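Local coordinates for De novo designed protein Foldit4 (Synthetic construct, PDB 6WI5) that is a de novo designed protein with no natural function assigned, which folds as two helices against a four-stranded antiparallel sheet, at residues R19-I24 with V37-R42. Numbering follows the deposited sequence.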
ATOM      1  N   ARG A  19     -11.486   5.161  -3.241  1.00 28.35           N
ATOM      2  CA  ARG A  19     -11.008   6.007  -2.151  1.00 31.19           C
ATOM      3  C   ARG A  19      -9.743   5.440  -1.522  1.00 32.20           C
ATOM      4  O   ARG A  19      -8.841   6.192  -1.134  1.00 25.84           O
ATOM      5  CB  ARG A  19     -12.096   6.174  -1.091  1.00 35.31           C
ATOM      6  CG  ARG A  19     -12.911   7.447  -1.228  1.00 57.21           C
ATOM      7  CD  ARG A  19     -13.035   8.152   0.114  1.00 41.55           C
ATOM      8  NE  ARG A  19     -13.674   7.307   1.119  1.00 51.91           N
ATOM      9  CZ  ARG A  19     -13.764   7.619   2.407  1.00 48.69           C
ATOM     10  NH1 ARG A  19     -13.248   8.755   2.854  1.00 49.46           N
ATOM     11  NH2 ARG A  19     -14.363   6.790   3.252  1.00 59.49           N
ATOM     12  N   LEU A  20      -9.658   4.113  -1.412  1.00 27.29           N
ATOM     13  CA  LEU A  20      -8.480   3.490  -0.816  1.00 29.07           C
ATOM     14  C   LEU A  20      -7.235   3.759  -1.650  1.00 26.59           C
ATOM     15  O   LEU A  20      -6.186   4.140  -1.116  1.00 34.45           O
ATOM     16  CB  LEU A  20      -8.710   1.988  -0.653  1.00 27.96           C
ATOM     17  CG  LEU A  20      -7.529   1.182  -0.110  1.00 39.00           C
ATOM     18  CD1 LEU A  20      -7.145   1.664   1.279  1.00 39.85           C
ATOM     19  CD2 LEU A  20      -7.853  -0.303  -0.098  1.00 40.41           C
ATOM     20  N   ILE A  21      -7.331   3.567  -2.967  1.00 25.86           N
ATOM     21  CA  ILE A  21      -6.184   3.809  -3.840  1.00 25.37           C
ATOM     22  C   ILE A  21      -5.803   5.283  -3.827  1.00 33.43           C
ATOM     23  O   ILE A  21      -4.616   5.633  -3.807  1.00 23.52           O
ATOM     24  CB  ILE A  21      -6.487   3.313  -5.265  1.00 28.10           C
ATOM     25  CG1 ILE A  21      -6.588   1.787  -5.287  1.00 28.48           C
ATOM     26  CG2 ILE A  21      -5.429   3.803  -6.244  1.00 31.39           C
ATOM     27  CD1 ILE A  21      -6.876   1.223  -6.655  1.00 31.82           C
ATOM     28  N   LYS A  22      -6.800   6.171  -3.837  1.00 26.09           N
ATOM     29  CA  LYS A  22      -6.513   7.602  -3.812  1.00 32.06           C
ATOM     30  C   LYS A  22      -5.780   7.992  -2.535  1.00 24.54           C
ATOM     31  O   LYS A  22      -4.814   8.762  -2.577  1.00 28.87           O
ATOM     32  CB  LYS A  22      -7.810   8.400  -3.951  1.00 33.32           C
ATOM     33  CG  LYS A  22      -7.612   9.907  -3.976  1.00 36.13           C
ATOM     34  CD  LYS A  22      -8.944  10.640  -4.033  1.00 38.93           C
ATOM     35  CE  LYS A  22      -8.740  12.146  -4.078  1.00 58.13           C
ATOM     36  NZ  LYS A  22     -10.033  12.886  -4.092  1.00 47.48           N
ATOM     37  N   ARG A  23      -6.219   7.461  -1.391  1.00 27.48           N
ATOM     38  CA  ARG A  23      -5.576   7.795  -0.125  1.00 34.91           C
ATOM     39  C   ARG A  23      -4.143   7.277  -0.072  1.00 34.34           C
ATOM     40  O   ARG A  23      -3.252   7.958   0.446  1.00 31.01           O
ATOM     41  CB  ARG A  23      -6.392   7.230   1.038  1.00 35.39           C
ATOM     42  CG  ARG A  23      -5.800   7.512   2.409  1.00 54.78           C
ATOM     43  CD  ARG A  23      -6.130   8.917   2.885  1.00 62.78           C
ATOM     44  NE  ARG A  23      -7.568   9.111   3.043  1.00 60.87           N
ATOM     45  CZ  ARG A  23      -8.269   8.692   4.092  1.00 74.37           C
ATOM     46  NH1 ARG A  23      -7.666   8.047   5.082  1.00 61.73           N
ATOM     47  NH2 ARG A  23      -9.575   8.915   4.150  1.00 56.99           N
ATOM     48  N   ILE A  24      -3.903   6.076  -0.605  1.00 30.05           N
ATOM     49  CA  ILE A  24      -2.563   5.501  -0.567  1.00 29.95           C
ATOM     50  C   ILE A  24      -1.617   6.286  -1.466  1.00 27.59           C
ATOM     51  O   ILE A  24      -0.475   6.576  -1.087  1.00 32.76           O
ATOM     52  CB  ILE A  24      -2.610   4.012  -0.954  1.00 26.27           C
ATOM     53  CG1 ILE A  24      -3.404   3.218   0.082  1.00 26.72           C
ATOM     54  CG2 ILE A  24      -1.206   3.446  -1.083  1.00 35.54           C
ATOM     55  CD1 ILE A  24      -3.518   1.747  -0.238  1.00 40.61           C
ATOM     56  N   VAL A  37       5.986   3.761  -7.016  1.00 25.70           N
ATOM     57  CA  VAL A  37       4.791   3.074  -6.536  1.00 21.81           C
ATOM     58  C   VAL A  37       4.012   2.530  -7.728  1.00 29.41           C
ATOM     59  O   VAL A  37       3.909   3.183  -8.771  1.00 29.81           O
ATOM     60  CB  VAL A  37       3.911   4.004  -5.668  1.00 26.95           C
ATOM     61  CG1 VAL A  37       3.404   5.195  -6.478  1.00 28.83           C
ATOM     62  CG2 VAL A  37       2.755   3.230  -5.054  1.00 18.62           C
ATOM     63  N   HIS A  38       3.484   1.317  -7.573  1.00 23.74           N
ATOM     64  CA  HIS A  38       2.599   0.699  -8.550  1.00 30.83           C
ATOM     65  C   HIS A  38       1.418   0.082  -7.817  1.00 31.57           C
ATOM     66  O   HIS A  38       1.590  -0.547  -6.768  1.00 27.19           O
ATOM     67  CB  HIS A  38       3.320  -0.377  -9.379  1.00 39.43           C
ATOM     68  CG  HIS A  38       4.446   0.150 -10.214  1.00 58.52           C
ATOM     69  ND1 HIS A  38       5.730   0.287  -9.731  1.00 64.38           N
ATOM     70  CD2 HIS A  38       4.482   0.569 -11.501  1.00 62.49           C
ATOM     71  CE1 HIS A  38       6.508   0.768 -10.684  1.00 61.88           C
ATOM     72  NE2 HIS A  38       5.775   0.949 -11.768  1.00 67.01           N
ATOM     73  N   VAL A  39       0.222   0.263  -8.370  1.00 23.43           N
ATOM     74  CA  VAL A  39      -1.013  -0.207  -7.757  1.00 23.01           C
ATOM     75  C   VAL A  39      -1.718  -1.145  -8.727  1.00 32.75           C
ATOM     76  O   VAL A  39      -1.819  -0.853  -9.924  1.00 33.86           O
ATOM     77  CB  VAL A  39      -1.932   0.969  -7.365  1.00 32.16           C
ATOM     78  CG1 VAL A  39      -3.231   0.456  -6.765  1.00 30.01           C
ATOM     79  CG2 VAL A  39      -1.222   1.893  -6.389  1.00 30.82           C
ATOM     80  N   GLU A  40      -2.205  -2.271  -8.206  1.00 27.10           N
ATOM     81  CA  GLU A  40      -2.905  -3.265  -9.008  1.00 27.99           C
ATOM     82  C   GLU A  40      -4.118  -3.774  -8.243  1.00 32.16           C
ATOM     83  O   GLU A  40      -4.016  -4.103  -7.057  1.00 30.85           O
ATOM     84  CB  GLU A  40      -1.982  -4.437  -9.372  1.00 34.48           C
ATOM     85  CG  GLU A  40      -2.693  -5.608 -10.038  1.00 38.09           C
ATOM     86  CD  GLU A  40      -1.769  -6.782 -10.299  1.00 45.83           C
ATOM     87  OE1 GLU A  40      -0.669  -6.567 -10.849  1.00 66.63           O
ATOM     88  OE2 GLU A  40      -2.140  -7.921  -9.945  1.00 59.29           O
ATOM     89  N   THR A  41      -5.264  -3.814  -8.914  0.51 28.93           N
ATOM     90  CA  THR A  41      -6.494  -4.334  -8.336  0.51 30.40           C
ATOM     91  C   THR A  41      -6.786  -5.710  -8.915  0.51 34.86           C
ATOM     92  O   THR A  41      -6.650  -5.930 -10.122  0.51 34.63           O
ATOM     93  CB  THR A  41      -7.678  -3.401  -8.601  0.51 33.37           C
ATOM     94  OG1 THR A  41      -7.901  -3.295 -10.012  0.51 28.30           O
ATOM     95  CG2 THR A  41      -7.404  -2.023  -8.033  0.51 31.98           C
ATOM     96  N   ARG A  42      -7.181  -6.635  -8.047  1.00 27.23           N
ATOM     97  CA  ARG A  42      -7.515  -7.998  -8.442  1.00 29.64           C
ATOM     98  C   ARG A  42      -8.889  -8.354  -7.896  1.00 31.84           C
ATOM     99  O   ARG A  42      -9.138  -8.212  -6.695  1.00 34.15           O
ATOM    100  CB  ARG A  42      -6.470  -8.998  -7.937  1.00 34.38           C
ATOM    101  CG  ARG A  42      -5.061  -8.756  -8.456  1.00 34.69           C
ATOM    102  CD  ARG A  42      -4.121  -9.864  -8.009  1.00 35.32           C
ATOM    103  NE  ARG A  42      -2.734  -9.594  -8.377  1.00 48.41           N
ATOM    104  CZ  ARG A  42      -1.727 -10.429  -8.145  1.00 56.84           C
ATOM    105  NH1 ARG A  42      -1.952 -11.591  -7.548  1.00 57.48           N
ATOM    106  NH2 ARG A  42      -0.495 -10.104  -8.511  1.00 65.98           N
TER
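No flat group enters the seam where I21 meets V39 and T41; the R42 guanidinium and the E40 carboxylate pair on the face of the strand turned from helix 17-31. There E40 CD lies at the edge of the guanidinium, in its plane, and R42 NE and, weakly, R42 NH2 both give to the same oxygen, E40 OE2, in a salt bridge. The modelled NE to OE2 separation is very short, and its exact length is doubtful.

The contact with the helix is wholly apolar and centres on I21, whose CB points at the strand. With CG1 anti to the carbonyl carbon (chi1 -68°) and CD1 anti to CA, the longer branch is fully extended and delivers its terminal methyl to the strand. I21 CD1 stands 3.7 Å from V39 CG1 and 3.6 Å from T41 CG2, touching both residues on the helix-facing side. The T41 approach is nearly perpendicular, but it is less certain because T41 has two modelled conformers. V39 CG1, anti to its own backbone N, also meets the stem of I21, 3.9 Å from I21 CG1, and its other branch, 4.0 Å from I21 CG2. Cutting I21 back to an alanine removes the methyl that V39 CG1 and T41 CG2 share, and would probably open a gap between V17 and L25 on this side of the helix.

V39 also packs on L25, and T41 on V17, extending the same row along helix 17-31, while I24 touches I9 of strand 3-11 and L20 reaches I9 and V11 as well as V50 and helix 59-76. Strand 36-44 is an outer strand, bonded through its backbone to strand 47-56. Helix 17-31 connects strand 3-11 to this outer strand across the inserted 47-56, the split beta-alpha-beta unit of a ferredoxin-like fold.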